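Local coordinates for Alp7A (Bacillus subtilis, PDB 5EC0), which binds ADP as a bacterial actin-like protein and probably forms filaments that take part in plasmid segregation, at residues Val71-Leu74 with Ala75-Glu78; Leu250-Glu253 with Lys254-His258; Glu301-Glu304 with Ile305-Gln309; Ile338-Val341 with Thr342-Tyr346; Arg348-Glu352 with Ser353-Val357. All coordinates share one frame; numbering follows the deposited sequence.

Overall arrangement
All five contacts are local, run in series along the chain and neither nest nor cross. Interaction 1 turns the chain after strand 65-71, in the lobe that holds the N-terminal strands. The other four lie within the Alp7A C-terminal domain. Interaction 2 ends helix 243-254, and its centre is about 21 Å from that of interaction 3, in the middle of helix 292-313. Interaction 4, on helix 335-346, packs against interaction 3 through Thr303 and Ile338. Interaction 5 follows it and leads from helix 348-354 into edge strand 355-357, and Ser351 OG probably hydrogen-bonds Thr342 OG1. Interactions 1 and 5 lie on opposite sides of the chain's centre.

Interaction 1 of 5, residues Val71-Leu74 with Ala75-Glu78; sequences VGEL and AEPE
The turn that follows strand 65-71 is held by Gly72 and Ala75, the first of two backbone pairs that wind the chain into a short coil. Ala75 N donates to Gly72 O at 2.8 Å. One residue on, Glu76 N reaches Glu73 O at 3.2 Å. Each bond spans three residues, and a type I beta turn from Ala75 to Glu78 carries the coil on. The Ala75 methyl CB rests 3.3 Å from Gly72 O, and Pro77 CD lies 3.8 Å from Leu74 O.

Glu73 and Glu76 are the long side chains of the contact. Glu73 has CG anti to its backbone N (chi1 -166°), then bends at chi2, which brings the acid end back over the turn. Its OE2 touches Glu76 CB and CG, each at 3.6 Å. The two carboxylate planes are 36° apart, and the OE2 atoms of Glu73 and Glu76 come within 4.3 Å. These like charges are likely to repel, but Glu76 OE1 has a salt bridge to Arg263, which would probably offset part of this repulsion.

Glu73 and Glu76 both touch Pro27 of strand 22-33, and Ala75 packs on Asn29 of the same strand. Val71 lies against strand 56-62 and helix 95-112, while Leu74 meets Lys41 in a loop.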
loop_
_atom_site.group_PDB
_atom_site.type_symbol
_atom_site.label_atom_id
_atom_site.label_comp_id
_atom_site.label_asym_id
_atom_site.label_seq_id
_atom_site.Cartn_x
_atom_site.Cartn_y
_atom_site.Cartn_z
ATOM N N VAL A 71 -2.666 -4.862 16.988
ATOM C CA VAL A 71 -2.650 -4.536 15.569
ATOM C C VAL A 71 -2.695 -3.034 15.320
ATOM O O VAL A 71 -3.481 -2.318 15.939
ATOM C CB VAL A 71 -3.850 -5.158 14.835
ATOM C CG1 VAL A 71 -3.792 -4.819 13.353
ATOM C CG2 VAL A 71 -3.946 -6.671 15.101
ATOM N N GLY A 72 -1.878 -2.559 14.389
ATOM C CA GLY A 72 -1.925 -1.163 14.007
ATOM C C GLY A 72 -1.315 -0.257 15.058
ATOM O O GLY A 72 -0.310 -0.605 15.694
ATOM N N GLU A 73 -1.937 0.904 15.243
ATOM C CA GLU A 73 -1.411 1.940 16.122
ATOM C C GLU A 73 -1.273 1.472 17.571
ATOM O O GLU A 73 -0.413 1.970 18.294
ATOM C CB GLU A 73 -2.299 3.188 16.058
ATOM C CG GLU A 73 -1.679 4.440 16.662
ATOM C CD GLU A 73 -0.404 4.877 15.944
ATOM O OE1 GLU A 73 -0.411 4.920 14.693
ATOM O OE2 GLU A 73 0.598 5.186 16.633
ATOM N N LEU A 74 -2.116 0.530 17.998
ATOM C CA LEU A 74 -2.003 -0.006 19.354
ATOM C C LEU A 74 -0.718 -0.824 19.527
ATOM O O LEU A 74 -0.205 -0.954 20.634
ATOM C CB LEU A 74 -3.223 -0.860 19.712
ATOM C CG LEU A 74 -3.321 -1.277 21.187
ATOM C CD1 LEU A 74 -3.307 -0.053 22.116
ATOM C CD2 LEU A 74 -4.565 -2.134 21.424
ATOM N N ALA A 75 -0.200 -1.372 18.434
ATOM C CA ALA A 75 1.036 -2.149 18.480
ATOM C C ALA A 75 2.281 -1.250 18.463
ATOM O O ALA A 75 3.400 -1.720 18.690
ATOM C CB ALA A 75 1.081 -3.136 17.313
ATOM N N GLU A 76 2.079 0.040 18.216
ATOM C CA GLU A 76 3.188 0.949 17.916
ATOM C C GLU A 76 4.275 1.067 19.000
ATOM O O GLU A 76 5.456 0.929 18.688
ATOM C CB GLU A 76 2.648 2.347 17.595
ATOM C CG GLU A 76 3.536 3.119 16.658
ATOM C CD GLU A 76 3.741 2.379 15.355
ATOM O OE1 GLU A 76 4.909 2.143 14.977
ATOM O OE2 GLU A 76 2.722 2.027 14.718
ATOM N N PRO A 77 3.896 1.332 20.268
ATOM C CA PRO A 77 4.969 1.533 21.257
ATOM C C PRO A 77 5.815 0.283 21.554
ATOM O O PRO A 77 6.909 0.415 22.105
ATOM C CB PRO A 77 4.206 1.969 22.517
ATOM C CG PRO A 77 2.899 2.493 22.012
ATOM C CD PRO A 77 2.568 1.613 20.847
ATOM N N GLU A 78 5.323 -0.899 21.192
ATOM C CA GLU A 78 6.038 -2.146 21.462
ATOM C C GLU A 78 7.195 -2.379 20.488
ATOM O O GLU A 78 7.127 -2.007 19.312
ATOM C CB GLU A 78 5.069 -3.333 21.410
ATOM C CG GLU A 78 3.880 -3.214 22.363
ATOM C CD GLU A 78 4.303 -3.114 23.819
ATOM O OE1 GLU A 78 5.138 -3.941 24.256
ATOM O OE2 GLU A 78 3.813 -2.200 24.520
#

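Interaction 2 of 5, residues Leu250-Glu253 with Lys254-His258; sequences LRKE and KLLEH
Leu250 and Lys254 open the contact, joined by a backbone bond of the last turn of helix 243-254. Lys254 N donates to Leu250 O at 2.8 Å. Leu255 N follows, reaching Arg251 O at 3.0 Å. Leu255 is the first residue to leave helical geometry.

The packed side is made by leucines. Leu250 CG faces Leu255 CD1 at 4.4 Å, and Leu250 CD1 lies 4.0 Å from Lys254 CB, where the two side chains cross at about a right angle. Leu250 and Leu255 are buried against helix 292-313, and Leu255 also meets Leu265 of helix 262-272. Arg251 is buried too. A bend at chi3 (67°) sets its guanidinium beside Glu248, in a salt bridge, and Phe259 O, which takes a hydrogen bond from NH1. Leu256 CD1 approaches this group obliquely, 3.7 Å from Arg251 NH1, and lies as close to Lys252 CA.

The other side is looser and faces solvent. Glu253 OE1 and Lys254 NZ are 4.1 Å apart there, too far for a salt bridge, and Glu253 OE2 pairs with Lys249 instead.

The arrangement is that of a helix C-terminus, with Leu250, Arg251 and Leu255 buried and Lys252, Glu253, Lys254 and Leu256 on the exposed side, where the chain starts its loop toward helix 262-272.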
loop_
_atom_site.group_PDB
_atom_site.type_symbol
_atom_site.label_atom_id
_atom_site.label_comp_id
_atom_site.label_asym_id
_atom_site.label_seq_id
_atom_site.Cartn_x
_atom_site.Cartn_y
_atom_site.Cartn_z
ATOM N N LEU A 250 20.264 10.213 6.999
ATOM C CA LEU A 250 20.060 11.657 7.030
ATOM C C LEU A 250 19.779 12.139 8.448
ATOM O O LEU A 250 20.308 13.171 8.890
ATOM C CB LEU A 250 18.901 12.063 6.120
ATOM C CG LEU A 250 18.531 13.545 6.224
ATOM C CD1 LEU A 250 19.690 14.403 5.747
ATOM C CD2 LEU A 250 17.270 13.831 5.440
ATOM N N ARG A 251 18.940 11.389 9.157
ATOM C CA ARG A 251 18.588 11.744 10.524
ATOM C C ARG A 251 19.831 11.735 11.409
ATOM O O ARG A 251 20.121 12.722 12.079
ATOM C CB ARG A 251 17.525 10.798 11.091
ATOM C CG ARG A 251 17.038 11.207 12.488
ATOM C CD ARG A 251 16.015 10.230 13.053
ATOM N NE ARG A 251 16.616 8.929 13.324
ATOM C CZ ARG A 251 17.287 8.633 14.434
ATOM N NH1 ARG A 251 17.445 9.544 15.387
ATOM N NH2 ARG A 251 17.804 7.424 14.590
ATOM N N LYS A 252 20.574 10.634 11.390
ATOM C CA LYS A 252 21.700 10.476 12.307
ATOM C C LYS A 252 22.853 11.422 11.970
ATOM O O LYS A 252 23.673 11.741 12.833
ATOM C CB LYS A 252 22.192 9.021 12.321
ATOM C CG LYS A 252 21.262 8.053 13.061
ATOM C CD LYS A 252 21.890 6.672 13.226
ATOM C CE LYS A 252 21.764 5.852 11.946
ATOM N NZ LYS A 252 22.213 4.439 12.130
ATOM N N GLU A 253 22.911 11.880 10.723
ATOM C CA GLU A 253 24.004 12.754 10.309
ATOM C C GLU A 253 23.672 14.237 10.436
ATOM O O GLU A 253 24.510 15.022 10.881
ATOM C CB GLU A 253 24.423 12.443 8.869
ATOM C CG GLU A 253 25.249 11.171 8.734
ATOM C CD GLU A 253 25.641 10.883 7.298
ATOM O OE1 GLU A 253 24.988 11.432 6.384
ATOM O OE2 GLU A 253 26.602 10.109 7.084
ATOM N N LYS A 254 22.454 14.626 10.068
ATOM C CA LYS A 254 22.150 16.050 9.946
ATOM C C LYS A 254 20.990 16.570 10.808
ATOM O O LYS A 254 20.804 17.786 10.923
ATOM C CB LYS A 254 21.871 16.375 8.474
ATOM C CG LYS A 254 23.050 16.080 7.561
ATOM C CD LYS A 254 23.075 16.991 6.343
ATOM C CE LYS A 254 24.403 16.871 5.611
ATOM N NZ LYS A 254 24.781 15.445 5.398
ATOM N N LEU A 255 20.221 15.669 11.419
ATOM C CA LEU A 255 18.984 16.075 12.091
ATOM C C LEU A 255 18.733 15.417 13.452
ATOM O O LEU A 255 17.603 15.399 13.922
ATOM C CB LEU A 255 17.787 15.791 11.176
ATOM C CG LEU A 255 17.673 16.572 9.865
ATOM C CD1 LEU A 255 16.441 16.124 9.118
ATOM C CD2 LEU A 255 17.622 18.075 10.119
ATOM N N LEU A 256 19.781 14.903 14.088
ATOM C CA LEU A 256 19.668 14.200 15.368
ATOM C C LEU A 256 18.925 15.008 16.435
ATOM O O LEU A 256 18.318 14.451 17.351
ATOM C CB LEU A 256 21.066 13.837 15.869
ATOM C CG LEU A 256 21.324 12.458 16.471
ATOM C CD1 LEU A 256 20.613 11.375 15.685
ATOM C CD2 LEU A 256 22.817 12.211 16.475
ATOM N N GLU A 257 18.980 16.326 16.294
ATOM C CA GLU A 257 18.359 17.257 17.223
ATOM C C GLU A 257 16.839 17.209 17.113
ATOM O O GLU A 257 16.118 17.477 18.072
ATOM C CB GLU A 257 18.837 18.671 16.914
ATOM C CG GLU A 257 20.302 18.752 16.533
ATOM C CD GLU A 257 20.703 20.132 16.071
ATOM O OE1 GLU A 257 19.807 20.977 15.869
ATOM O OE2 GLU A 257 21.911 20.365 15.880
ATOM N N HIS A 258 16.357 16.878 15.920
ATOM C CA HIS A 258 14.956 17.101 15.578
ATOM C C HIS A 258 14.122 15.826 15.527
ATOM O O HIS A 258 12.897 15.889 15.570
ATOM C CB HIS A 258 14.872 17.824 14.235
ATOM C CG HIS A 258 15.421 19.212 14.269
ATOM N ND1 HIS A 258 16.702 19.519 13.862
ATOM C CD2 HIS A 258 14.865 20.379 14.672
ATOM C CE1 HIS A 258 16.911 20.815 14.005
ATOM N NE2 HIS A 258 15.810 21.360 14.494
#

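Interaction 3 of 5, residues Glu301-Glu304 with Ile305-Gln309; sequences EYTE and IKIAQ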
loop_
_atom_site.group_PDB
_atom_site.type_symbol
_atom_site.label_atom_id
_atom_site.label_comp_id
_atom_site.label_asym_id
_atom_site.label_seq_id
_atom_site.Cartn_x
_atom_site.Cartn_y
_atom_site.Cartn_z
ATOM N N GLU A 301 19.142 14.255 -3.875
ATOM C CA GLU A 301 20.160 13.194 -3.931
ATOM C C GLU A 301 19.535 11.832 -4.201
ATOM O O GLU A 301 19.929 11.134 -5.140
ATOM C CB GLU A 301 20.962 13.098 -2.624
ATOM C CG GLU A 301 21.821 14.293 -2.270
ATOM C CD GLU A 301 22.407 14.172 -0.872
ATOM O OE1 GLU A 301 22.570 13.024 -0.392
ATOM O OE2 GLU A 301 22.675 15.221 -0.247
ATOM N N TYR A 302 18.573 11.463 -3.355
ATOM C CA TYR A 302 17.897 10.182 -3.465
ATOM C C TYR A 302 17.220 10.037 -4.830
ATOM O O TYR A 302 17.337 9.005 -5.482
ATOM C CB TYR A 302 16.865 10.012 -2.332
ATOM C CG TYR A 302 16.206 8.649 -2.339
ATOM C CD1 TYR A 302 16.882 7.528 -1.855
ATOM C CD2 TYR A 302 14.918 8.476 -2.850
ATOM C CE1 TYR A 302 16.285 6.263 -1.871
ATOM C CE2 TYR A 302 14.316 7.223 -2.875
ATOM C CZ TYR A 302 15.010 6.118 -2.386
ATOM O OH TYR A 302 14.440 4.869 -2.403
ATOM N N THR A 303 16.529 11.084 -5.261
ATOM C CA THR A 303 15.827 11.079 -6.542
ATOM C C THR A 303 16.800 10.853 -7.709
ATOM O O THR A 303 16.497 10.121 -8.657
ATOM C CB THR A 303 15.042 12.398 -6.732
ATOM O OG1 THR A 303 14.077 12.529 -5.680
ATOM C CG2 THR A 303 14.316 12.432 -8.074
ATOM N N GLU A 304 17.981 11.461 -7.627
ATOM C CA GLU A 304 18.996 11.274 -8.655
ATOM C C GLU A 304 19.385 9.792 -8.746
ATOM O O GLU A 304 19.540 9.247 -9.836
ATOM C CB GLU A 304 20.212 12.178 -8.386
ATOM C CG GLU A 304 20.176 13.458 -9.245
ATOM C CD GLU A 304 20.968 14.619 -8.670
ATOM O OE1 GLU A 304 21.440 14.519 -7.521
ATOM O OE2 GLU A 304 21.119 15.642 -9.372
ATOM N N ILE A 305 19.497 9.130 -7.603
ATOM C CA ILE A 305 19.717 7.691 -7.596
ATOM C C ILE A 305 18.516 6.946 -8.222
ATOM O O ILE A 305 18.702 6.008 -8.990
ATOM C CB ILE A 305 19.991 7.187 -6.158
ATOM C CG1 ILE A 305 21.314 7.769 -5.636
ATOM C CG2 ILE A 305 20.074 5.675 -6.120
ATOM C CD1 ILE A 305 21.387 7.849 -4.124
ATOM N N LYS A 306 17.288 7.373 -7.928
ATOM C CA LYS A 306 16.116 6.685 -8.475
ATOM C C LYS A 306 16.011 6.839 -9.995
ATOM O O LYS A 306 15.799 5.856 -10.709
ATOM C CB LYS A 306 14.821 7.182 -7.815
ATOM C CG LYS A 306 14.711 6.985 -6.304
ATOM C CD LYS A 306 14.783 5.521 -5.865
ATOM C CE LYS A 306 16.199 5.122 -5.470
ATOM N NZ LYS A 306 16.291 3.685 -5.113
ATOM N N ILE A 307 16.170 8.061 -10.493
ATOM C CA ILE A 307 16.044 8.299 -11.924
ATOM C C ILE A 307 17.062 7.450 -12.674
ATOM O O ILE A 307 16.734 6.832 -13.683
ATOM C CB ILE A 307 16.237 9.785 -12.289
ATOM C CG1 ILE A 307 15.159 10.641 -11.637
ATOM C CG2 ILE A 307 16.162 9.980 -13.799
ATOM C CD1 ILE A 307 13.743 10.178 -11.949
ATOM N N ALA A 308 18.286 7.401 -12.152
ATOM C CA ALA A 308 19.371 6.646 -12.777
ATOM C C ALA A 308 19.105 5.144 -12.740
ATOM O O ALA A 308 19.414 4.440 -13.696
ATOM C CB ALA A 308 20.708 6.964 -12.102
ATOM N N GLN A 309 18.536 4.658 -11.637
ATOM C CA GLN A 309 18.162 3.252 -11.536
ATOM C C GLN A 309 17.128 2.892 -12.602
ATOM O O GLN A 309 17.277 1.902 -13.312
ATOM C CB GLN A 309 17.600 2.928 -10.148
ATOM C CG GLN A 309 18.621 2.527 -9.093
ATOM C CD GLN A 309 17.969 2.241 -7.731
ATOM O OE1 GLN A 309 16.734 2.249 -7.593
ATOM N NE2 GLN A 309 18.799 1.989 -6.722
#
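Lys306 NZ is gripped by two acceptors. It donates to Gln309 OE1 at 2.9 Å, from above the plane of that amide, and it forms a salt bridge with Asp218. The rest of the lysine chain is spread over Tyr302. It bends at chi2 and chi3 (chi3 95°), which lays its methylenes across one face of the ring. Lys306 CE sits 3.9 Å from the centroid of the Tyr302 ring, 28° off the normal, in a CH-pi contact. Lys306 CD is 3.5 Å from Tyr302 CZ, so the chain also reaches the hydroxyl-bearing end of the ring. An alanine in place of Lys306 would strip the cover from this ring face and is likely to leave Asp218 without its charged mate.

Tyr302 is buried. Phe243 meets its ring edge-to-face, and His246 lies against it. On the neighbouring side of the helix Thr303 and Ile307 lie side by side, pointing the same way, with Thr303 CG2 4.1 Å from Ile307 CG1. Thr303 OG1 bonds back to Leu299 O.

The backbone bonds are regular. The straightest is Ile307 N to Thr303 O, 2.8 Å long with an angle of 171° at the hydrogen. Four successive bonds, each from residue i+4 to residue i, are those of an alpha-helix; the segments lie well inside helix 292-313, with the side chain of Tyr302 about 9 Å from the bound ADP.

Interaction 4 of 5, residues Ile338-Val341 with Thr342-Tyr346; sequences ISVV and TEERY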
loop_
_atom_site.group_PDB
_atom_site.type_symbol
_atom_site.label_atom_id
_atom_site.label_comp_id
_atom_site.label_asym_id
_atom_site.label_seq_id
_atom_site.Cartn_x
_atom_site.Cartn_y
_atom_site.Cartn_z
ATOM N N ILE A 338 11.631 14.983 -8.699
ATOM C CA ILE A 338 11.644 14.276 -9.958
ATOM C C ILE A 338 11.559 15.279 -11.102
ATOM O O ILE A 338 12.266 15.158 -12.109
ATOM C CB ILE A 338 10.506 13.269 -10.013
ATOM C CG1 ILE A 338 10.814 12.124 -9.044
ATOM C CG2 ILE A 338 10.299 12.766 -11.435
ATOM C CD1 ILE A 338 9.620 11.235 -8.697
ATOM N N SER A 339 10.723 16.292 -10.933
ATOM C CA SER A 339 10.589 17.319 -11.956
ATOM C C SER A 339 11.900 18.087 -12.144
ATOM O O SER A 339 12.313 18.330 -13.266
ATOM C CB SER A 339 9.455 18.274 -11.602
ATOM O OG SER A 339 9.433 19.362 -12.502
ATOM N N VAL A 340 12.570 18.427 -11.044
ATOM C CA VAL A 340 13.828 19.159 -11.093
ATOM C C VAL A 340 14.950 18.322 -11.709
ATOM O O VAL A 340 15.678 18.780 -12.599
ATOM C CB VAL A 340 14.284 19.609 -9.680
ATOM C CG1 VAL A 340 15.646 20.314 -9.755
ATOM C CG2 VAL A 340 13.239 20.515 -9.027
ATOM N N VAL A 341 15.092 17.094 -11.219
ATOM C CA VAL A 341 16.177 16.233 -11.654
ATOM C C VAL A 341 16.033 15.846 -13.129
ATOM O O VAL A 341 17.021 15.874 -13.873
ATOM C CB VAL A 341 16.275 14.953 -10.779
ATOM C CG1 VAL A 341 17.024 13.847 -11.514
ATOM C CG2 VAL A 341 16.948 15.270 -9.424
ATOM N N THR A 342 14.820 15.506 -13.564
ATOM C CA THR A 342 14.652 15.062 -14.945
ATOM C C THR A 342 14.861 16.233 -15.908
ATOM O O THR A 342 15.363 16.056 -17.021
ATOM C CB THR A 342 13.272 14.389 -15.184
ATOM O OG1 THR A 342 12.213 15.250 -14.758
ATOM C CG2 THR A 342 13.197 13.098 -14.404
ATOM N N GLU A 343 14.522 17.437 -15.462
ATOM C CA GLU A 343 14.751 18.608 -16.283
ATOM C C GLU A 343 16.240 18.889 -16.439
ATOM O O GLU A 343 16.682 19.265 -17.521
ATOM C CB GLU A 343 14.053 19.830 -15.706
ATOM C CG GLU A 343 14.134 21.010 -16.658
ATOM C CD GLU A 343 13.583 22.281 -16.070
ATOM O OE1 GLU A 343 12.364 22.329 -15.810
ATOM O OE2 GLU A 343 14.369 23.234 -15.882
ATOM N N GLU A 344 17.012 18.701 -15.367
ATOM C CA GLU A 344 18.469 18.912 -15.423
ATOM C C GLU A 344 19.141 17.886 -16.322
ATOM O O GLU A 344 20.140 18.166 -16.973
ATOM C CB GLU A 344 19.108 18.831 -14.030
ATOM C CG GLU A 344 18.843 20.002 -13.099
ATOM C CD GLU A 344 19.482 19.799 -11.726
ATOM O OE1 GLU A 344 19.800 18.636 -11.383
ATOM O OE2 GLU A 344 19.680 20.795 -10.998
ATOM N N ARG A 345 18.571 16.689 -16.342
ATOM C CA ARG A 345 19.208 15.541 -16.950
ATOM C C ARG A 345 18.813 15.369 -18.415
ATOM O O ARG A 345 19.625 14.938 -19.229
ATOM C CB ARG A 345 18.849 14.291 -16.139
ATOM C CG ARG A 345 19.894 13.203 -16.132
ATOM C CD ARG A 345 19.497 12.092 -15.166
ATOM N NE ARG A 345 20.083 10.809 -15.542
ATOM C CZ ARG A 345 21.315 10.432 -15.219
ATOM N NH1 ARG A 345 22.096 11.248 -14.518
ATOM N NH2 ARG A 345 21.768 9.248 -15.603
ATOM N N TYR A 346 17.571 15.707 -18.754
ATOM C CA TYR A 346 17.068 15.450 -20.103
ATOM C C TYR A 346 16.544 16.698 -20.817
ATOM O O TYR A 346 16.157 16.639 -21.990
ATOM C CB TYR A 346 15.953 14.398 -20.063
ATOM C CG TYR A 346 16.276 13.142 -19.273
ATOM C CD1 TYR A 346 17.288 12.277 -19.685
ATOM C CD2 TYR A 346 15.552 12.808 -18.127
ATOM C CE1 TYR A 346 17.583 11.122 -18.971
ATOM C CE2 TYR A 346 15.832 11.654 -17.410
ATOM C CZ TYR A 346 16.852 10.813 -17.834
ATOM O OH TYR A 346 17.140 9.661 -17.125
#
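Thr342 turns its hydroxyl back toward Ile338, and the two side chains cross at a slant, methyl CG2 near methyl CG2. OG1 sits between the backbone N and the carbonyl carbon (chi1 54°), the crowded position, and from there it donates to Ile338 O at 2.7 Å. Thr342 N also reaches Ile338 O, at 3.0 Å. The two donors come from opposite faces of the carbonyl plane, so this one oxygen is held by two bonds. The methyl, Thr342 CG2, is 4.2 Å from Ile338 CG2. Beyond the helix, Thr342 OG1 is probably also hydrogen-bonded to Ser351 OG. A valine in place of Thr342 would lack the hydroxyl and would probably leave Ile338 O with the backbone bond alone and Ser351 OG without this partner.

Val341 points to a different side of the helix and packs on Glu304 and Ile307 of helix 292-313. On the exposed side Glu344 is extended beyond CG, and its CG passes 3.4 Å from Val340 O. Its carboxylate goes on to a salt bridge with Lys300. Arg345 CB stands 4.0 Å above the plane of the Tyr346 ring, over its centre. The arginine chain is extended from CG to NE and runs to a salt bridge with Glu311, with Tyr346 OH at the edge of its guanidinium, in plane.

The Arg345 N bond to Val341 O is weak, with an angle of 132°. These are the C-terminal turns of alpha-helix 335-346, with a threonine hydroxyl bonding back to the carbonyl four residues earlier.

Interaction 5 of 5, residues Arg348-Glu352 with Ser353-Val357; sequences RDISE and SNHIV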
loop_
_atom_site.group_PDB
_atom_site.type_symbol
_atom_site.label_atom_id
_atom_site.label_comp_id
_atom_site.label_asym_id
_atom_site.label_seq_id
_atom_site.Cartn_x
_atom_site.Cartn_y
_atom_site.Cartn_z
ATOM N N ARG A 348 13.863 20.314 -20.403
ATOM C CA ARG A 348 12.495 20.561 -19.948
ATOM C C ARG A 348 11.442 19.779 -20.736
ATOM O O ARG A 348 10.511 19.216 -20.153
ATOM C CB ARG A 348 12.183 22.056 -20.013
ATOM C CG ARG A 348 10.826 22.435 -19.436
ATOM C CD ARG A 348 9.945 23.041 -20.516
ATOM N NE ARG A 348 8.613 23.399 -20.033
ATOM C CZ ARG A 348 7.770 24.201 -20.683
ATOM N NH1 ARG A 348 6.578 24.466 -20.167
ATOM N NH2 ARG A 348 8.118 24.745 -21.846
ATOM N N ASP A 349 11.591 19.743 -22.053
ATOM C CA ASP A 349 10.612 19.089 -22.922
ATOM C C ASP A 349 10.420 17.602 -22.595
ATOM O O ASP A 349 9.290 17.127 -22.448
ATOM C CB ASP A 349 11.015 19.259 -24.390
ATOM C CG ASP A 349 10.921 20.702 -24.851
ATOM O OD1 ASP A 349 10.086 21.436 -24.287
ATOM O OD2 ASP A 349 11.669 21.099 -25.776
ATOM N N ILE A 350 11.524 16.875 -22.468
ATOM C CA ILE A 350 11.457 15.457 -22.149
ATOM C C ILE A 350 11.006 15.236 -20.698
ATOM O O ILE A 350 10.305 14.266 -20.396
ATOM C CB ILE A 350 12.813 14.781 -22.393
ATOM C CG1 ILE A 350 13.132 14.813 -23.887
ATOM C CG2 ILE A 350 12.803 13.342 -21.873
ATOM C CD1 ILE A 350 14.480 14.255 -24.210
ATOM N N SER A 351 11.390 16.150 -19.811
ATOM C CA SER A 351 10.968 16.060 -18.419
ATOM C C SER A 351 9.445 16.077 -18.296
ATOM O O SER A 351 8.854 15.201 -17.655
ATOM C CB SER A 351 11.570 17.196 -17.599
ATOM O OG SER A 351 11.079 17.174 -16.265
ATOM N N GLU A 352 8.812 17.069 -18.919
ATOM C CA GLU A 352 7.369 17.253 -18.790
ATOM C C GLU A 352 6.542 16.167 -19.493
ATOM O O GLU A 352 5.549 15.697 -18.941
ATOM C CB GLU A 352 6.965 18.639 -19.316
ATOM C CG GLU A 352 6.826 19.702 -18.217
ATOM C CD GLU A 352 6.709 21.125 -18.757
ATOM O OE1 GLU A 352 6.059 21.320 -19.811
ATOM O OE2 GLU A 352 7.273 22.049 -18.127
ATOM N N SER A 353 6.936 15.761 -20.699
ATOM C CA SER A 353 6.110 14.816 -21.445
ATOM C C SER A 353 6.455 13.355 -21.153
ATOM O O SER A 353 5.602 12.477 -21.301
ATOM C CB SER A 353 6.215 15.081 -22.947
ATOM O OG SER A 353 7.549 14.938 -23.400
ATOM N N ASN A 354 7.685 13.087 -20.721
ATOM C CA ASN A 354 8.131 11.696 -20.559
ATOM C C ASN A 354 8.340 11.231 -19.123
ATOM O O ASN A 354 8.507 10.035 -18.889
ATOM C CB ASN A 354 9.432 11.459 -21.329
ATOM C CG ASN A 354 9.251 11.572 -22.829
ATOM O OD1 ASN A 354 8.167 11.905 -23.312
ATOM N ND2 ASN A 354 10.318 11.304 -23.571
ATOM N N HIS A 355 8.365 12.151 -18.159
ATOM C CA HIS A 355 8.542 11.725 -16.781
ATOM C C HIS A 355 7.368 12.214 -15.946
ATOM O O HIS A 355 7.347 13.352 -15.480
ATOM C CB HIS A 355 9.900 12.199 -16.246
ATOM C CG HIS A 355 11.070 11.561 -16.945
ATOM N ND1 HIS A 355 11.675 10.405 -16.489
ATOM C CD2 HIS A 355 11.728 11.907 -18.080
ATOM C CE1 HIS A 355 12.664 10.075 -17.308
ATOM N NE2 HIS A 355 12.715 10.970 -18.278
ATOM N N ILE A 356 6.382 11.326 -15.800
ATOM C CA ILE A 356 5.087 11.631 -15.193
ATOM C C ILE A 356 4.945 11.029 -13.788
ATOM O O ILE A 356 5.170 9.838 -13.577
ATOM C CB ILE A 356 3.905 11.105 -16.065
ATOM C CG1 ILE A 356 4.117 11.405 -17.558
ATOM C CG2 ILE A 356 2.577 11.641 -15.555
ATOM C CD1 ILE A 356 4.116 12.884 -17.911
ATOM N N VAL A 357 4.595 11.866 -12.822
ATOM C CA VAL A 357 4.279 11.380 -11.492
ATOM C C VAL A 357 2.771 11.190 -11.465
ATOM O O VAL A 357 2.027 12.117 -11.790
ATOM C CB VAL A 357 4.739 12.356 -10.378
ATOM C CG1 VAL A 357 4.376 11.801 -8.976
ATOM C CG2 VAL A 357 6.246 12.639 -10.493
HETATM O O HOH W 1 5.495 15.819 -16.137
#
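Asp349 to Ser353, Ile350 to Asn354 and Ser351 to His355 are joined by successive helical backbone bonds, and the chain then leaves helix 348-354 at His355 for strand 355-357, whose direction makes 40° with that of helix segment 348-352. Asp349 O takes two bonds from Ser353. Ser353 N reaches Asp349 O at 3.2 Å and Ser353 OG reaches it at 3.0 Å, from opposite faces of the carbonyl plane. A chi1 of 60° swings OG back over the helix for this.

Ile350 CG2 lies against the side chain of Asn354, 3.9 Å from Asn354 CB. The edge of the His355 ring meets Ile350 O, with CD2 of His355 3.6 Å from it. On the outer surface Arg348 NE forms a salt bridge with Glu352 OE2 at 2.7 Å, meeting it in the guanidinium plane but from above the carboxylate. Arg348 is poorly ordered.

This helix-to-strand passage feeds the edge of the five-stranded sheet of the C-terminal part of this actin-like fold, where Ile356 pairs by backbone bonds with Tyr324 and Tyr326. A water spans the junction, donating to Glu352 O at 2.8 Å and to His355 O. Close by, Ile356 CD1 packs 3.3 Å from Glu352 O.

His355 is buried; its ring meets those of Tyr324 and Tyr346 with planes nearly parallel, and its ND1 is hydrogen-bonded to Tyr326 OH.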